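PDB 4PDY: aminoglycoside phosphotransferase from Alicyclobacillus acidocaldarius subsp. acidocaldarius, which probably transfers a phosphate group from a nucleotide to a small-molecule acceptor. Local coordinates for residues Q19-P24 / A57-I62; Q126-L131 / L279-V284; A180-L185 / A311-A316. All blocks are in the same frame, centred on the assembly; numbering follows the deposited sequence.

Contact 1 (Q19-P24 / A57-I62)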
loop_
_atom_site.group_PDB
_atom_site.type_symbol
_atom_site.label_atom_id
_atom_site.label_comp_id
_atom_site.label_asym_id
_atom_site.label_seq_id
_atom_site.Cartn_x
_atom_site.Cartn_y
_atom_site.Cartn_z
ATOM N N GLN A 19 0.546 -26.398 -2.109
ATOM C CA GLN A 19 -0.462 -25.565 -2.762
ATOM C C GLN A 19 -1.459 -24.929 -1.778
ATOM O O GLN A 19 -1.672 -25.430 -0.675
ATOM C CB GLN A 19 -1.211 -26.375 -3.830
ATOM C CG GLN A 19 -1.802 -27.708 -3.378
ATOM C CD GLN A 19 -2.300 -28.532 -4.551
ATOM O OE1 GLN A 19 -1.554 -29.326 -5.130
ATOM N NE2 GLN A 19 -3.562 -28.329 -4.926
ATOM N N ALA A 20 -2.047 -23.810 -2.203
ATOM C CA ALA A 20 -3.096 -23.128 -1.459
ATOM C C ALA A 20 -4.221 -24.120 -1.177
ATOM O O ALA A 20 -4.692 -24.788 -2.078
ATOM C CB ALA A 20 -3.629 -21.938 -2.251
ATOM N N PRO A 21 -4.621 -24.252 0.086
ATOM C CA PRO A 21 -5.734 -25.166 0.349
ATOM C C PRO A 21 -7.063 -24.673 -0.299
ATOM O O PRO A 21 -7.371 -23.492 -0.260
ATOM C CB PRO A 21 -5.822 -25.189 1.886
ATOM C CG PRO A 21 -4.538 -24.612 2.374
ATOM C CD PRO A 21 -4.054 -23.674 1.316
ATOM N N LEU A 22 -7.810 -25.563 -0.943
ATOM C CA LEU A 22 -9.119 -25.193 -1.472
ATOM C C LEU A 22 -10.024 -24.797 -0.315
ATOM O O LEU A 22 -9.936 -25.355 0.789
ATOM C CB LEU A 22 -9.760 -26.335 -2.270
ATOM C CG LEU A 22 -9.368 -26.457 -3.747
ATOM C CD1 LEU A 22 -9.787 -27.824 -4.252
ATOM C CD2 LEU A 22 -9.986 -25.355 -4.604
ATOM N N ILE A 23 -10.877 -23.820 -0.560
ATOM C CA ILE A 23 -11.901 -23.459 0.403
ATOM C C ILE A 23 -12.817 -24.673 0.614
ATOM O O ILE A 23 -13.183 -25.335 -0.360
ATOM C CB ILE A 23 -12.676 -22.205 -0.062
ATOM C CG1 ILE A 23 -11.712 -21.012 -0.119
ATOM C CG2 ILE A 23 -13.910 -21.949 0.804
ATOM C CD1 ILE A 23 -12.296 -19.739 -0.658
ATOM N N PRO A 24 -13.213 -24.959 1.864
ATOM C CA PRO A 24 -14.115 -26.095 2.053
ATOM C C PRO A 24 -15.432 -25.914 1.285
ATOM O O PRO A 24 -15.978 -24.824 1.243
ATOM C CB PRO A 24 -14.339 -26.124 3.577
ATOM C CG PRO A 24 -13.129 -25.465 4.125
ATOM C CD PRO A 24 -12.773 -24.395 3.154
ATOM N N ALA A 57 -13.240 -15.337 -4.047
ATOM C CA ALA A 57 -13.465 -15.732 -2.664
ATOM C C ALA A 57 -12.144 -15.608 -1.907
ATOM O O ALA A 57 -11.111 -16.086 -2.349
ATOM C CB ALA A 57 -13.986 -17.150 -2.626
ATOM N N LYS A 58 -12.200 -14.927 -0.770
ATOM C CA LYS A 58 -11.024 -14.661 0.033
ATOM C C LYS A 58 -11.124 -15.374 1.380
ATOM O O LYS A 58 -12.124 -15.215 2.086
ATOM C CB LYS A 58 -10.909 -13.157 0.277
ATOM C CG LYS A 58 -9.716 -12.748 1.161
ATOM C CD LYS A 58 -8.371 -13.015 0.500
ATOM C CE LYS A 58 -7.180 -12.642 1.382
ATOM N NZ LYS A 58 -7.072 -11.171 1.526
ATOM N N ARG A 59 -10.094 -16.154 1.687
ATOM C CA ARG A 59 -9.870 -16.692 3.005
ATOM C C ARG A 59 -9.054 -15.647 3.770
ATOM O O ARG A 59 -7.942 -15.279 3.352
ATOM C CB ARG A 59 -9.082 -17.982 2.928
ATOM C CG ARG A 59 -8.785 -18.591 4.282
ATOM C CD ARG A 59 -7.900 -19.816 4.188
ATOM N NE ARG A 59 -8.632 -21.017 3.769
ATOM C CZ ARG A 59 -8.475 -21.690 2.631
ATOM N NH1 ARG A 59 -7.643 -21.295 1.674
ATOM N NH2 ARG A 59 -9.186 -22.794 2.457
ATOM N N SER A 60 -9.615 -15.166 4.872
ATOM C CA SER A 60 -8.995 -14.107 5.655
ATOM C C SER A 60 -8.901 -14.521 7.122
ATOM O O SER A 60 -9.575 -15.452 7.567
ATOM C CB SER A 60 -9.804 -12.810 5.504
ATOM O OG SER A 60 -9.235 -11.733 6.244
ATOM N N SER A 61 -8.034 -13.840 7.865
ATOM C CA SER A 61 -7.994 -13.972 9.307
ATOM C C SER A 61 -8.581 -12.745 10.008
ATOM O O SER A 61 -8.533 -12.674 11.229
ATOM C CB SER A 61 -6.573 -14.297 9.766
ATOM O OG SER A 61 -6.274 -15.662 9.463
ATOM N N ILE A 62 -9.207 -11.829 9.273
ATOM C CA ILE A 62 -9.847 -10.690 9.935
ATOM C C ILE A 62 -11.003 -11.156 10.799
ATOM O O ILE A 62 -11.660 -12.163 10.529
ATOM C CB ILE A 62 -10.335 -9.566 8.990
ATOM C CG1 ILE A 62 -11.476 -10.018 8.073
ATOM C CG2 ILE A 62 -9.178 -8.981 8.209
ATOM C CD1 ILE A 62 -12.039 -8.851 7.283
#
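The guanidinium of Arg59 grips the backbone of N-terminal segment 19-24 from strand 54-60. Its NH1 donates to the carbonyl O of Pro21 over 2.9 Å (N-H...O 156°), the oxygen lying near the guanidinium plane while the donor stands above the carbonyl plane. NH2 adds two weak bonds, one to the same oxygen and one of 3.1 Å to the O of Leu22. Arginine suits the place because its paired N-H groups can bond neighbouring carbonyls of an extended chain. CG anti to the backbone N (chi1 179°) carries the chain outward, and the bend at chi3 turns the planar head toward those oxygens. Over one guanidinium face runs Ile23, whose CG1 is 4.0 Å from Arg59 NH2; its CD1 reaches the CB of Ala57 at 3.7 Å. An alanine for Arg59 would probably leave segment 19-24 less firmly held, since all three bonds to its carbonyls would go. NE of Arg59 is hydrogen-bonded to Tyr105 OH, and Phe103 makes a cation-pi contact with the guanidinium. In the N-lobe sheet of this kinase-like fold, strand 54-60 pairs with strands 44-49 and 103-109; segment 19-24 lies along it, Ile23 and Pro24 on Tyr105.

Contact 2 (Q126-L131 / L279-V284); sequences QTAYTL and LHFDAV
Helices 121-137 and 271-284, of the helical C-terminal lobe of the kinase-like fold, run side by side in nearly the same direction, their local axes 7.7 Å apart at a crossing angle of -28°. The small Ala128 is consistent with that closeness, letting a ring lie against the backbone. The ring of Phe281, on the buried side, meets it with CE2 3.5 Å from Ala128 CB, and the carbonyl O of Ala128 sits over the centre of one ring face, 3.8 Å above its plane. Farther along, Phe281 CZ touches Leu131 CB at 3.9 Å. With CG anti to its own carbonyl carbon (chi1 -85°), Phe281 reaches across to the first helix, where a large flat apolar group can cover both residues.

Looser are Gln126 and the imidazole of His280, whose NE2 atoms come no nearer than 4.2 Å. The imidazole is tied instead to its own helix, ND1 bonding to the carbonyl O of Ala276. At the margin Tyr129 packs obliquely on Val284, CE1 3.8 Å from CG2, and turns a ring edge to the O of His280, which is nevertheless buried and has no hydrogen-bond partner.

Behind the tight side stands helix 252-266, with Leu259 against Ala128 and Met256 against Phe281, while strand 239-241 packs on helix 121-137 through Val239 and Leu241.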
loop_
_atom_site.group_PDB
_atom_site.type_symbol
_atom_site.label_atom_id
_atom_site.label_comp_id
_atom_site.label_asym_id
_atom_site.label_seq_id
_atom_site.Cartn_x
_atom_site.Cartn_y
_atom_site.Cartn_z
ATOM N N GLN A 126 -4.779 6.736 -12.503
ATOM C CA GLN A 126 -6.063 6.152 -12.142
ATOM C C GLN A 126 -6.077 5.534 -10.738
ATOM O O GLN A 126 -7.109 5.569 -10.078
ATOM C CB GLN A 126 -6.566 5.169 -13.225
ATOM C CG GLN A 126 -6.956 5.898 -14.512
ATOM C CD GLN A 126 -8.002 6.977 -14.264
ATOM O OE1 GLN A 126 -9.006 6.747 -13.595
ATOM N NE2 GLN A 126 -7.730 8.185 -14.753
ATOM N N THR A 127 -4.954 4.944 -10.337
ATOM C CA THR A 127 -4.820 4.465 -8.952
ATOM C C THR A 127 -4.947 5.626 -7.945
ATOM O O THR A 127 -5.698 5.523 -7.008
ATOM C CB THR A 127 -3.501 3.691 -8.765
ATOM O OG1 THR A 127 -3.421 2.629 -9.730
ATOM C CG2 THR A 127 -3.392 3.100 -7.375
ATOM N N ALA A 128 -4.239 6.712 -8.218
ATOM C CA ALA A 128 -4.305 7.899 -7.381
ATOM C C ALA A 128 -5.732 8.444 -7.327
ATOM O O ALA A 128 -6.243 8.789 -6.277
ATOM C CB ALA A 128 -3.349 8.945 -7.908
ATOM N N TYR A 129 -6.387 8.548 -8.476
ATOM C CA TYR A 129 -7.742 9.058 -8.534
ATOM C C TYR A 129 -8.651 8.238 -7.635
ATOM O O TYR A 129 -9.454 8.759 -6.848
ATOM C CB TYR A 129 -8.216 9.064 -10.000
ATOM C CG TYR A 129 -9.502 9.795 -10.286
ATOM C CD1 TYR A 129 -9.681 11.114 -9.887
ATOM C CD2 TYR A 129 -10.502 9.192 -11.045
ATOM C CE1 TYR A 129 -10.859 11.788 -10.187
ATOM C CE2 TYR A 129 -11.665 9.859 -11.343
ATOM C CZ TYR A 129 -11.845 11.153 -10.914
ATOM O OH TYR A 129 -13.004 11.821 -11.205
ATOM N N THR A 130 -8.571 6.923 -7.804
ATOM C CA THR A 130 -9.398 6.021 -7.031
ATOM C C THR A 130 -9.118 6.141 -5.516
ATOM O O THR A 130 -10.064 6.176 -4.713
ATOM C CB THR A 130 -9.195 4.579 -7.541
ATOM O OG1 THR A 130 -9.828 4.471 -8.824
ATOM C CG2 THR A 130 -9.732 3.559 -6.577
ATOM N N LEU A 131 -7.840 6.137 -5.147
ATOM C CA LEU A 131 -7.491 6.287 -3.732
ATOM C C LEU A 131 -8.034 7.605 -3.150
ATOM O O LEU A 131 -8.553 7.631 -2.032
ATOM C CB LEU A 131 -5.978 6.211 -3.561
ATOM C CG LEU A 131 -5.359 4.819 -3.772
ATOM C CD1 LEU A 131 -3.849 4.975 -3.923
ATOM C CD2 LEU A 131 -5.718 3.849 -2.652
ATOM N N LEU A 279 -1.739 15.190 -9.595
ATOM C CA LEU A 279 -2.830 15.788 -10.349
ATOM C C LEU A 279 -4.169 15.119 -10.011
ATOM O O LEU A 279 -5.200 15.772 -9.921
ATOM C CB LEU A 279 -2.573 15.665 -11.854
ATOM C CG LEU A 279 -3.441 16.495 -12.790
ATOM C CD1 LEU A 279 -3.092 17.972 -12.641
ATOM C CD2 LEU A 279 -3.239 16.036 -14.232
ATOM N N HIS A 280 -4.152 13.787 -9.861
ATOM C CA HIS A 280 -5.393 13.059 -9.651
ATOM C C HIS A 280 -5.863 13.040 -8.208
ATOM O O HIS A 280 -7.059 12.986 -7.977
ATOM C CB HIS A 280 -5.318 11.665 -10.292
ATOM C CG HIS A 280 -5.344 11.747 -11.779
ATOM N ND1 HIS A 280 -4.227 12.045 -12.521
ATOM C CD2 HIS A 280 -6.370 11.647 -12.659
ATOM C CE1 HIS A 280 -4.564 12.142 -13.799
ATOM N NE2 HIS A 280 -5.854 11.876 -13.908
ATOM N N PHE A 281 -4.946 13.126 -7.235
ATOM C CA PHE A 281 -5.376 13.450 -5.862
ATOM C C PHE A 281 -5.987 14.862 -5.799
ATOM O O PHE A 281 -7.061 15.071 -5.238
ATOM C CB PHE A 281 -4.219 13.310 -4.851
ATOM C CG PHE A 281 -4.029 11.909 -4.342
ATOM C CD1 PHE A 281 -4.735 11.471 -3.231
ATOM C CD2 PHE A 281 -3.140 11.036 -4.948
ATOM C CE1 PHE A 281 -4.589 10.177 -2.755
ATOM C CE2 PHE A 281 -2.968 9.741 -4.473
ATOM C CZ PHE A 281 -3.680 9.321 -3.361
ATOM N N ASP A 282 -5.296 15.816 -6.414
ATOM C CA ASP A 282 -5.729 17.215 -6.407
ATOM C C ASP A 282 -7.101 17.398 -7.032
ATOM O O ASP A 282 -7.878 18.222 -6.570
ATOM C CB ASP A 282 -4.702 18.075 -7.139
ATOM C CG ASP A 282 -4.841 19.541 -6.835
ATOM O OD1 ASP A 282 -4.410 19.988 -5.743
ATOM O OD2 ASP A 282 -5.350 20.248 -7.705
ATOM N N ALA A 283 -7.400 16.614 -8.076
ATOM C CA ALA A 283 -8.689 16.691 -8.771
ATOM C C ALA A 283 -9.867 16.372 -7.842
ATOM O O ALA A 283 -10.949 16.936 -7.978
ATOM C CB ALA A 283 -8.691 15.741 -9.963
ATOM N N VAL A 284 -9.653 15.470 -6.897
ATOM C CA VAL A 284 -10.692 15.131 -5.931
ATOM C C VAL A 284 -10.759 16.167 -4.795
ATOM O O VAL A 284 -11.836 16.621 -4.427
ATOM C CB VAL A 284 -10.482 13.702 -5.388
ATOM C CG1 VAL A 284 -11.521 13.366 -4.337
ATOM C CG2 VAL A 284 -10.524 12.697 -6.535
#

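Contact 3 (A180-L185 / A311-A316)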
loop_
_atom_site.group_PDB
_atom_site.type_symbol
_atom_site.label_atom_id
_atom_site.label_comp_id
_atom_site.label_asym_id
_atom_site.label_seq_id
_atom_site.Cartn_x
_atom_site.Cartn_y
_atom_site.Cartn_z
ATOM N N ALA A 180 29.874 -8.122 -0.127
ATOM C CA ALA A 180 29.565 -7.056 -1.073
ATOM C C ALA A 180 28.452 -6.157 -0.552
ATOM O O ALA A 180 28.504 -4.941 -0.723
ATOM C CB ALA A 180 29.181 -7.648 -2.420
ATOM N N PHE A 181 27.445 -6.746 0.071
ATOM C CA PHE A 181 26.351 -5.976 0.675
ATOM C C PHE A 181 26.872 -5.027 1.766
ATOM O O PHE A 181 26.565 -3.834 1.760
ATOM C CB PHE A 181 25.282 -6.900 1.266
ATOM C CG PHE A 181 24.056 -6.175 1.750
ATOM C CD1 PHE A 181 24.083 -5.532 2.973
ATOM C CD2 PHE A 181 22.895 -6.102 1.003
ATOM C CE1 PHE A 181 22.980 -4.850 3.441
ATOM C CE2 PHE A 181 21.790 -5.418 1.466
ATOM C CZ PHE A 181 21.834 -4.765 2.696
ATOM N N ASP A 182 27.657 -5.556 2.690
ATOM C CA ASP A 182 28.210 -4.774 3.794
ATOM C C ASP A 182 28.947 -3.585 3.240
ATOM O O ASP A 182 28.760 -2.459 3.706
ATOM C CB ASP A 182 29.193 -5.624 4.589
ATOM C CG ASP A 182 28.558 -6.843 5.263
ATOM O OD1 ASP A 182 27.373 -6.791 5.675
ATOM O OD2 ASP A 182 29.291 -7.864 5.383
ATOM N N GLN A 183 29.830 -3.828 2.279
ATOM C CA GLN A 183 30.647 -2.746 1.735
ATOM C C GLN A 183 29.787 -1.704 1.023
ATOM O O GLN A 183 29.996 -0.501 1.150
ATOM C CB GLN A 183 31.709 -3.289 0.777
ATOM C CG GLN A 183 32.721 -4.187 1.460
ATOM C CD GLN A 183 33.725 -4.741 0.487
ATOM O OE1 GLN A 183 34.464 -3.985 -0.134
ATOM N NE2 GLN A 183 33.754 -6.058 0.334
ATOM N N LEU A 184 28.818 -2.141 0.231
ATOM C CA LEU A 184 27.945 -1.220 -0.470
ATOM C C LEU A 184 27.130 -0.368 0.527
ATOM O O LEU A 184 27.021 0.836 0.364
ATOM C CB LEU A 184 27.038 -1.983 -1.436
ATOM C CG LEU A 184 25.989 -1.151 -2.166
ATOM C CD1 LEU A 184 26.612 -0.043 -3.007
ATOM C CD2 LEU A 184 25.141 -2.054 -3.041
ATOM N N LEU A 185 26.545 -1.001 1.529
ATOM C CA LEU A 185 25.811 -0.250 2.557
ATOM C C LEU A 185 26.729 0.801 3.225
ATOM O O LEU A 185 26.349 1.967 3.368
ATOM C CB LEU A 185 25.223 -1.210 3.601
ATOM C CG LEU A 185 24.397 -0.519 4.693
ATOM C CD1 LEU A 185 23.100 0.050 4.130
ATOM C CD2 LEU A 185 24.118 -1.501 5.814
ATOM N N ALA A 311 16.039 -6.801 7.062
ATOM C CA ALA A 311 15.871 -8.221 6.727
ATOM C C ALA A 311 17.200 -8.960 6.821
ATOM O O ALA A 311 17.297 -10.033 7.425
ATOM C CB ALA A 311 15.262 -8.375 5.345
ATOM N N ARG A 312 18.242 -8.371 6.249
ATOM C CA ARG A 312 19.540 -9.037 6.201
ATOM C C ARG A 312 20.109 -9.344 7.579
ATOM O O ARG A 312 20.563 -10.453 7.840
ATOM C CB ARG A 312 20.572 -8.249 5.420
ATOM C CG ARG A 312 21.864 -9.008 5.176
ATOM C CD ARG A 312 22.717 -8.319 4.138
ATOM N NE ARG A 312 23.823 -9.118 3.639
ATOM C CZ ARG A 312 23.766 -9.903 2.552
ATOM N NH1 ARG A 312 22.639 -10.044 1.871
ATOM N NH2 ARG A 312 24.863 -10.540 2.192
ATOM N N TYR A 313 20.107 -8.330 8.444
ATOM C CA TYR A 313 20.841 -8.407 9.688
ATOM C C TYR A 313 19.993 -8.879 10.867
ATOM O O TYR A 313 20.535 -9.423 11.827
ATOM C CB TYR A 313 21.459 -7.051 9.981
ATOM C CG TYR A 313 22.474 -6.596 8.942
ATOM C CD1 TYR A 313 23.622 -7.328 8.679
ATOM C CD2 TYR A 313 22.312 -5.393 8.269
ATOM C CE1 TYR A 313 24.558 -6.890 7.742
ATOM C CE2 TYR A 313 23.243 -4.950 7.353
ATOM C CZ TYR A 313 24.371 -5.684 7.092
ATOM O OH TYR A 313 25.289 -5.243 6.184
ATOM N N HIS A 314 18.679 -8.656 10.821
ATOM C CA HIS A 314 17.796 -9.174 11.860
ATOM C C HIS A 314 17.280 -10.572 11.556
ATOM O O HIS A 314 17.026 -11.343 12.466
ATOM C CB HIS A 314 16.601 -8.265 12.106
ATOM C CG HIS A 314 16.945 -6.964 12.758
ATOM N ND1 HIS A 314 16.741 -6.728 14.103
ATOM C CD2 HIS A 314 17.427 -5.819 12.235
ATOM C CE1 HIS A 314 17.117 -5.496 14.382
ATOM N NE2 HIS A 314 17.539 -4.924 13.272
ATOM N N PHE A 315 17.093 -10.862 10.269
ATOM C CA PHE A 315 16.525 -12.130 9.864
ATOM C C PHE A 315 17.645 -13.015 9.337
ATOM O O PHE A 315 18.223 -13.790 10.098
ATOM C CB PHE A 315 15.351 -11.941 8.887
ATOM C CG PHE A 315 14.276 -11.000 9.366
ATOM C CD1 PHE A 315 14.052 -10.774 10.719
ATOM C CD2 PHE A 315 13.475 -10.336 8.447
ATOM C CE1 PHE A 315 13.080 -9.875 11.129
ATOM C CE2 PHE A 315 12.486 -9.446 8.857
ATOM C CZ PHE A 315 12.293 -9.222 10.204
ATOM N N ALA A 316 17.991 -12.876 8.061
ATOM C CA ALA A 316 19.114 -13.625 7.474
ATOM C C ALA A 316 19.425 -13.035 6.114
ATOM O O ALA A 316 18.560 -12.418 5.469
ATOM C CB ALA A 316 18.819 -15.114 7.310
HETATM O O HOH W 1 26.174 -9.211 5.250
#
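Helices 180-187 and 303-315, in the helical part of this kinase-like fold, meet here through long side chains, their local axes 12.5 Å apart and steeply crossed at -122°. The aromatic interactions centre on Phe181. The guanidinium of Arg312 lies flat on it in an offset stack, the planes only 10° apart, and the CD of the same arginine makes a CH-pi contact 3.4 Å from the ring centroid. Arginine suits this gap: extended from CG to NE, it spans the distance and offers its CD methylene and a flat guanidinium. NH2 forms a salt bridge with Asp179 and NH1 a hydrogen bond with Gln321 OE1.

Apolar contact is made tip to tip, Leu185 CD2 meeting Tyr313 CE2 at 3.9 Å, and helix 154-173 covers Tyr313 with Met168 and Ala172.

The polar contacts converge on Asp182. Its carboxylate lies nearly coplanar with the Tyr313 ring, and OD2 forms a salt bridge with Lys175, which would probably favour the ionised acid. A water donates to OD1 and accepts from Arg312 NE, linking acid and arginine. Tyrosine puts a hydroxyl at the end of a rigid ring, and that OH donates to Asp182 OD1 over 2.6 Å, on the oxygen's anti lone pair.

In the fold
The three contacts are spread over the single chain and do not touch. Contact 1 belongs to the N-terminal antiparallel sheet, contacts 2 and 3 to the helical remainder, on opposite sides of the chain's centre with their own centres about 37 Å apart. Contact 1 closes in sequence before either of the others opens, whereas the segments of contacts 2 and 3 alternate along the chain, so they cross in sequence order. A bound histidine lies near contact 1: the ligand sits in a pocket lined by Ala56, Trp110 and Leu232, about 9 Å from the side chain of Ala57. Nearest atoms of contacts 1 and 2 are about 16 Å apart.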